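Local coordinates for gamma-hexachlorocyclohexane dehydrochlorinase (PDB 5KVB), which probably catalyses the two-step dehydrochlorination of the pollutant gamma-hexachlorocyclohexane (lindane) to a tetrachlorocyclohexadiene by way of gamma-pentachlorocyclohexene, at residues A40-D45 / W131-L136; S91-N96 / Y124-G129. One frame throughout, in Å; residues are numbered along the deposited sequence.

Interaction 1: residues A40-D45 / W131-L136; sequences ASIWWD and WKFSKL
Trp44 and Lys132 meet because both turn CG anti to their own carbonyl carbon (chi1 -68° and -70°), and beyond CG the lysine chain runs extended, crossing the indole at about a right angle. The contact is a short parallel beta bridge between Trp43 and Phe133, where the chain leaving helix 36-40 through a type I turn (Ala40 to Trp43) joins strand 130-145 of the SnoaL-like, NTF2-type fold. Two backbone bonds hold it: Phe133 N gives to Ile42 O at 2.8 Å, and Trp44 N reaches Phe133 O at 3.2 Å in a nearly straight bond. Lys132 CB sits over one face of the Trp44 indole, 3.5 Å from the centroid of its five-membered ring, in a CH-pi contact, while CD approaches the six-membered ring. Trp44 NE1 is hydrogen-bonded to Glu125 O, and its ring also makes a cation-pi contact with Arg127. An alanine at Trp44 would probably leave Lys132 CB without its aromatic cover and Glu125 O without this indole donor. On the face of the sheet that carries Trp43 and Phe133, Trp43 CE3 packs against Phe133 CB at 3.5 Å, and the two rings meet obliquely, their planes 33° apart. Ile42 lies alongside Phe133, its CD1 3.8 Å from Phe133 CE2, and Trp43 CH2 meets Leu136 CD2. At the outer end of the lysine, one water accepts from Lys132 NZ at 2.9 Å and lies close to both Ala40 O and Trp43 O, 2.8 Å from the latter.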
loop_
_atom_site.group_PDB
_atom_site.type_symbol
_atom_site.label_atom_id
_atom_site.label_comp_id
_atom_site.label_asym_id
_atom_site.label_seq_id
_atom_site.Cartn_x
_atom_site.Cartn_y
_atom_site.Cartn_z
ATOM N N ALA A 40 -19.235 -5.940 -9.299
ATOM C CA ALA A 40 -20.242 -6.993 -9.165
ATOM C C ALA A 40 -19.627 -8.394 -9.136
ATOM O O ALA A 40 -20.178 -9.302 -8.514
ATOM C CB ALA A 40 -21.264 -6.896 -10.301
ATOM N N SER A 41 -18.479 -8.554 -9.791
ATOM C CA SER A 41 -17.864 -9.855 -10.032
ATOM C C SER A 41 -17.314 -10.556 -8.784
ATOM O O SER A 41 -17.081 -11.763 -8.813
ATOM C CB SER A 41 -16.715 -9.717 -11.047
ATOM O OG SER A 41 -15.635 -8.971 -10.507
ATOM N N ILE A 42 -17.108 -9.809 -7.706
ATOM C CA ILE A 42 -16.338 -10.302 -6.562
ATOM C C ILE A 42 -17.172 -10.875 -5.407
ATOM O O ILE A 42 -16.598 -11.319 -4.405
ATOM C CB ILE A 42 -15.440 -9.177 -5.980
ATOM C CG1 ILE A 42 -16.307 -8.085 -5.343
ATOM C CG2 ILE A 42 -14.523 -8.584 -7.055
ATOM C CD1 ILE A 42 -15.538 -6.822 -4.890
ATOM N N TRP A 43 -18.504 -10.881 -5.543
ATOM C CA TRP A 43 -19.419 -11.251 -4.445
ATOM C C TRP A 43 -20.209 -12.531 -4.697
ATOM O O TRP A 43 -20.819 -12.680 -5.759
ATOM C CB TRP A 43 -20.456 -10.145 -4.192
ATOM C CG TRP A 43 -19.921 -8.754 -4.044
ATOM C CD1 TRP A 43 -19.786 -7.826 -5.037
ATOM C CD2 TRP A 43 -19.442 -8.137 -2.847
ATOM N NE1 TRP A 43 -19.260 -6.662 -4.529
ATOM C CE2 TRP A 43 -19.025 -6.831 -3.187
ATOM C CE3 TRP A 43 -19.316 -8.563 -1.522
ATOM C CZ2 TRP A 43 -18.505 -5.936 -2.242
ATOM C CZ3 TRP A 43 -18.799 -7.677 -0.581
ATOM C CH2 TRP A 43 -18.406 -6.376 -0.947
ATOM N N TRP A 44 -20.276 -13.413 -3.706
ATOM C CA TRP A 44 -21.300 -14.471 -3.747
ATOM C C TRP A 44 -22.682 -13.821 -3.646
ATOM O O TRP A 44 -22.821 -12.720 -3.114
ATOM C CB TRP A 44 -21.108 -15.478 -2.611
ATOM C CG TRP A 44 -19.867 -16.308 -2.733
ATOM C CD1 TRP A 44 -18.850 -16.410 -1.823
ATOM C CD2 TRP A 44 -19.515 -17.156 -3.831
ATOM N NE1 TRP A 44 -17.886 -17.274 -2.294
ATOM C CE2 TRP A 44 -18.267 -17.743 -3.525
ATOM C CE3 TRP A 44 -20.126 -17.469 -5.053
ATOM C CZ2 TRP A 44 -17.619 -18.621 -4.395
ATOM C CZ3 TRP A 44 -19.484 -18.343 -5.913
ATOM C CH2 TRP A 44 -18.242 -18.906 -5.582
ATOM N N ASP A 45 -23.711 -14.498 -4.148
ATOM C CA ASP A 45 -25.045 -13.898 -4.141
ATOM C C ASP A 45 -25.600 -13.693 -2.734
ATOM O O ASP A 45 -26.485 -12.832 -2.537
ATOM C CB ASP A 45 -26.018 -14.739 -4.974
ATOM C CG ASP A 45 -25.777 -14.601 -6.468
ATOM O OD1 ASP A 45 -25.124 -13.625 -6.890
ATOM O OD2 ASP A 45 -26.267 -15.458 -7.229
ATOM N N TRP A 131 -12.969 -18.705 -5.322
ATOM C CA TRP A 131 -13.049 -17.748 -4.201
ATOM C C TRP A 131 -13.852 -16.496 -4.546
ATOM O O TRP A 131 -13.638 -15.900 -5.599
ATOM C CB TRP A 131 -11.641 -17.294 -3.762
ATOM C CG TRP A 131 -10.800 -18.358 -3.113
ATOM C CD1 TRP A 131 -9.827 -19.111 -3.715
ATOM C CD2 TRP A 131 -10.833 -18.770 -1.742
ATOM N NE1 TRP A 131 -9.265 -19.972 -2.808
ATOM C CE2 TRP A 131 -9.868 -19.794 -1.590
ATOM C CE3 TRP A 131 -11.602 -18.398 -0.636
ATOM C CZ2 TRP A 131 -9.634 -20.424 -0.361
ATOM C CZ3 TRP A 131 -11.367 -19.030 0.589
ATOM C CH2 TRP A 131 -10.392 -20.028 0.713
ATOM N N LYS A 132 -14.744 -16.084 -3.641
ATOM C CA LYS A 132 -15.388 -14.761 -3.701
ATOM C C LYS A 132 -15.602 -14.230 -2.286
ATOM O O LYS A 132 -15.508 -14.990 -1.299
ATOM C CB LYS A 132 -16.740 -14.802 -4.461
ATOM C CG LYS A 132 -16.607 -15.040 -5.978
ATOM C CD LYS A 132 -17.915 -14.787 -6.732
ATOM C CE LYS A 132 -17.760 -15.142 -8.213
ATOM N NZ LYS A 132 -18.927 -14.676 -9.022
ATOM N N PHE A 133 -15.872 -12.928 -2.178
ATOM C CA PHE A 133 -16.305 -12.335 -0.896
ATOM C C PHE A 133 -17.551 -13.001 -0.345
ATOM O O PHE A 133 -18.519 -13.215 -1.097
ATOM C CB PHE A 133 -16.667 -10.857 -1.044
ATOM C CG PHE A 133 -15.529 -9.872 -0.906
ATOM C CD1 PHE A 133 -15.231 -9.290 0.326
ATOM C CD2 PHE A 133 -14.853 -9.429 -2.030
ATOM C CE1 PHE A 133 -14.238 -8.316 0.440
ATOM C CE2 PHE A 133 -13.853 -8.466 -1.927
ATOM C CZ PHE A 133 -13.544 -7.900 -0.692
ATOM N N SER A 134 -17.546 -13.271 0.955
ATOM C CA SER A 134 -18.772 -13.616 1.675
ATOM C C SER A 134 -19.172 -12.512 2.657
ATOM O O SER A 134 -20.348 -12.395 2.998
ATOM C CB SER A 134 -18.632 -14.946 2.422
ATOM O OG SER A 134 -17.489 -14.971 3.251
ATOM N N LYS A 135 -18.210 -11.724 3.135
ATOM C CA LYS A 135 -18.494 -10.597 4.042
ATOM C C LYS A 135 -17.527 -9.430 3.848
ATOM O O LYS A 135 -16.327 -9.644 3.622
ATOM C CB LYS A 135 -18.395 -11.016 5.515
ATOM C CG LYS A 135 -19.281 -12.147 5.975
ATOM C CD LYS A 135 -19.193 -12.309 7.502
ATOM C CE LYS A 135 -19.942 -13.561 7.941
ATOM N NZ LYS A 135 -19.971 -13.700 9.426
ATOM N N LEU A 136 -18.031 -8.205 3.999
ATOM C CA LEU A 136 -17.176 -7.025 4.147
ATOM C C LEU A 136 -17.803 -6.095 5.163
ATOM O O LEU A 136 -19.004 -5.808 5.098
ATOM C CB LEU A 136 -16.967 -6.296 2.815
ATOM C CG LEU A 136 -16.147 -4.989 2.870
ATOM C CD1 LEU A 136 -14.722 -5.198 3.422
ATOM C CD2 LEU A 136 -16.088 -4.329 1.505
HETATM O O HOH W 1 -20.325 -12.158 -8.430
#

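Interaction 2: residues S91-N96 / Y124-G129; sequences SADKVN and YERRDG
Tyr124 N gives to Val95 O at 2.9 Å, in the plane of that carbonyl, and Val95 N returns a bond to Tyr124 O; Arg126 N adds a third backbone bond, to Asp93 O. An ionic pair lies beyond the last bridge. In the modelled conformer given here, Arg126 has CG anti to its backbone N and a bend at chi3 (57°) that brings NE to Asp93 OD1 at 3.1 Å, with the carboxylate turned 74° against the guanidinium. In the same conformer NH2 bonds to Ala92 O at 3.1 Å, and NH1 is taken by Asp12 of helix 10-33. On the face carrying Lys94 and Glu125 the two side chains run side by side and point the same way, Glu125 OE2 facing Lys94 NZ in a long salt bridge of 3.9 Å. In the conformer given, Arg127 grips Glu125 OE1 side-on, with NH2 at 2.8 Å and NE at 3.1 Å, extending a tentative charged network; Arg127 also pairs with Asp46. Opposite this face, Val95 CG1 touches Tyr124 CD1 on the side facing helix 10-33. Ser91 OG accepts from Asp93 N, an ST turn within the type I turn that leads into strand 94-107. Lys94-Glu125 is the non-hydrogen-bonded pair and Val95-Tyr124 the hydrogen-bonded one, as in the open end of an antiparallel beta hairpin, here strands 94-107 and 113-127.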
loop_
_atom_site.group_PDB
_atom_site.type_symbol
_atom_site.label_atom_id
_atom_site.label_comp_id
_atom_site.label_asym_id
_atom_site.label_seq_id
_atom_site.Cartn_x
_atom_site.Cartn_y
_atom_site.Cartn_z
ATOM N N SER A 91 -10.545 -22.073 7.752
ATOM C CA SER A 91 -10.590 -23.455 7.283
ATOM C C SER A 91 -9.993 -23.445 5.886
ATOM O O SER A 91 -9.615 -22.385 5.385
ATOM C CB SER A 91 -12.023 -23.980 7.251
ATOM O OG SER A 91 -12.745 -23.362 6.193
ATOM N N ALA A 92 -9.932 -24.598 5.232
ATOM C CA ALA A 92 -9.391 -24.652 3.876
ATOM C C ALA A 92 -10.221 -23.821 2.894
ATOM O O ALA A 92 -9.706 -23.386 1.868
ATOM C CB ALA A 92 -9.303 -26.101 3.392
ATOM N N ASP A 93 -11.492 -23.588 3.214
ATOM C CA ASP A 93 -12.382 -22.876 2.287
ATOM C C ASP A 93 -12.956 -21.572 2.844
ATOM O O ASP A 93 -13.934 -21.049 2.316
ATOM C CB ASP A 93 -13.539 -23.797 1.862
ATOM C CG ASP A 93 -13.061 -25.045 1.149
ATOM O OD1 ASP A 93 -12.192 -24.957 0.255
ATOM O OD2 ASP A 93 -13.564 -26.130 1.508
ATOM N N LYS A 94 -12.366 -21.057 3.917
ATOM C CA LYS A 94 -12.839 -19.810 4.501
ATOM C C LYS A 94 -11.644 -19.018 5.008
ATOM O O LYS A 94 -10.823 -19.523 5.781
ATOM C CB LYS A 94 -13.846 -20.068 5.635
ATOM C CG LYS A 94 -14.447 -18.793 6.244
ATOM C CD LYS A 94 -15.548 -19.088 7.281
ATOM C CE LYS A 94 -16.775 -19.735 6.646
ATOM N NZ LYS A 94 -17.902 -19.958 7.617
ATOM N N VAL A 95 -11.551 -17.776 4.543
ATOM C CA VAL A 95 -10.445 -16.890 4.894
ATOM C C VAL A 95 -10.964 -15.588 5.523
ATOM O O VAL A 95 -11.935 -14.991 5.041
ATOM C CB VAL A 95 -9.581 -16.571 3.650
ATOM C CG1 VAL A 95 -8.615 -15.416 3.924
ATOM C CG2 VAL A 95 -8.831 -17.815 3.221
ATOM N N ASN A 96 -10.333 -15.173 6.623
ATOM C CA ASN A 96 -10.520 -13.848 7.210
ATOM C C ASN A 96 -9.484 -12.870 6.685
ATOM O O ASN A 96 -8.299 -13.208 6.625
ATOM C CB ASN A 96 -10.363 -13.891 8.734
ATOM C CG ASN A 96 -11.575 -14.415 9.461
ATOM O OD1 ASN A 96 -12.671 -14.473 8.925
ATOM N ND2 ASN A 96 -11.378 -14.755 10.732
ATOM N N TYR A 124 -13.942 -14.458 3.009
ATOM C CA TYR A 124 -13.992 -15.055 1.671
ATOM C C TYR A 124 -14.305 -16.532 1.808
ATOM O O TYR A 124 -13.822 -17.188 2.731
ATOM C CB TYR A 124 -12.659 -14.859 0.934
ATOM C CG TYR A 124 -12.160 -13.434 1.020
ATOM C CD1 TYR A 124 -11.410 -13.009 2.110
ATOM C CD2 TYR A 124 -12.476 -12.507 0.025
ATOM C CE1 TYR A 124 -10.984 -11.689 2.208
ATOM C CE2 TYR A 124 -12.050 -11.180 0.116
ATOM C CZ TYR A 124 -11.300 -10.795 1.206
ATOM O OH TYR A 124 -10.883 -9.493 1.328
ATOM N N GLU A 125 -15.139 -17.041 0.907
ATOM C CA GLU A 125 -15.468 -18.462 0.883
ATOM C C GLU A 125 -15.118 -19.070 -0.465
ATOM O O GLU A 125 -15.270 -18.424 -1.506
ATOM C CB GLU A 125 -16.955 -18.694 1.187
ATOM C CG GLU A 125 -17.340 -18.395 2.626
ATOM C CD GLU A 125 -18.757 -18.829 2.966
ATOM O OE1 GLU A 125 -19.459 -19.355 2.073
ATOM O OE2 GLU A 125 -19.164 -18.650 4.134
ATOM N N ARG A 126 -14.534 -20.312 -0.483
ATOM C CA ARG A 126 -14.320 -21.067 -1.708
ATOM C C ARG A 126 -15.480 -22.038 -1.919
ATOM O O ARG A 126 -15.785 -22.854 -1.049
ATOM C CB ARG A 126 -12.984 -21.817 -1.663
ATOM C CG ARG A 126 -12.762 -22.733 -2.854
ATOM C CD ARG A 126 -11.281 -22.961 -3.114
ATOM N NE ARG A 126 -10.587 -23.511 -1.956
ATOM C CZ ARG A 126 -9.296 -23.835 -1.956
ATOM N NH1 ARG A 126 -8.569 -23.663 -3.056
ATOM N NH2 ARG A 126 -8.730 -24.327 -0.865
ATOM N N ARG A 127 -16.126 -21.922 -3.075
ATOM C CA ARG A 127 -17.264 -22.770 -3.433
ATOM C C ARG A 127 -17.030 -23.340 -4.816
ATOM O O ARG A 127 -16.770 -22.593 -5.758
ATOM C CB ARG A 127 -18.567 -21.974 -3.400
ATOM C CG ARG A 127 -18.877 -21.376 -2.048
ATOM C CD ARG A 127 -20.190 -20.606 -2.084
ATOM N NE ARG A 127 -20.420 -19.860 -0.847
ATOM C CZ ARG A 127 -21.396 -18.970 -0.674
ATOM N NH1 ARG A 127 -22.250 -18.709 -1.656
ATOM N NH2 ARG A 127 -21.514 -18.343 0.490
ATOM N N ASP A 128 -17.122 -24.667 -4.925
ATOM C CA ASP A 128 -16.753 -25.392 -6.139
ATOM C C ASP A 128 -15.430 -24.882 -6.716
ATOM O O ASP A 128 -15.304 -24.653 -7.917
ATOM C CB ASP A 128 -17.873 -25.302 -7.176
ATOM C CG ASP A 128 -19.037 -26.217 -6.846
ATOM O OD1 ASP A 128 -18.809 -27.252 -6.183
ATOM O OD2 ASP A 128 -20.177 -25.901 -7.239
ATOM N N GLY A 129 -14.452 -24.682 -5.833
ATOM C CA GLY A 129 -13.107 -24.335 -6.251
ATOM C C GLY A 129 -12.794 -22.860 -6.465
ATOM O O GLY A 129 -11.643 -22.505 -6.679
#

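How the interactions relate
Interactions 1 and 2, with centres 11 Å apart, are joined through neighbouring strands 130-145 and 113-127 of one mixed sheet. Strand 113-127 supplies one side of interaction 2, and strand 130-145, which follows it in the chain, supplies one side of interaction 1. Glu125 connects the two: its N lies 3.0 Å from Lys132 O, probably as a hydrogen bond. Beside it, Trp131 CE3 packs on Arg126 N at 3.5 Å. The Phe133 and Tyr124 rings also meet between them. Of the two, interaction 1 is the closer to the probable catalytic residues: the Leu136 side chain is about 9 Å from that of His80 and about 11 Å from that of Asp32, whereas interaction 2 lies away from that site.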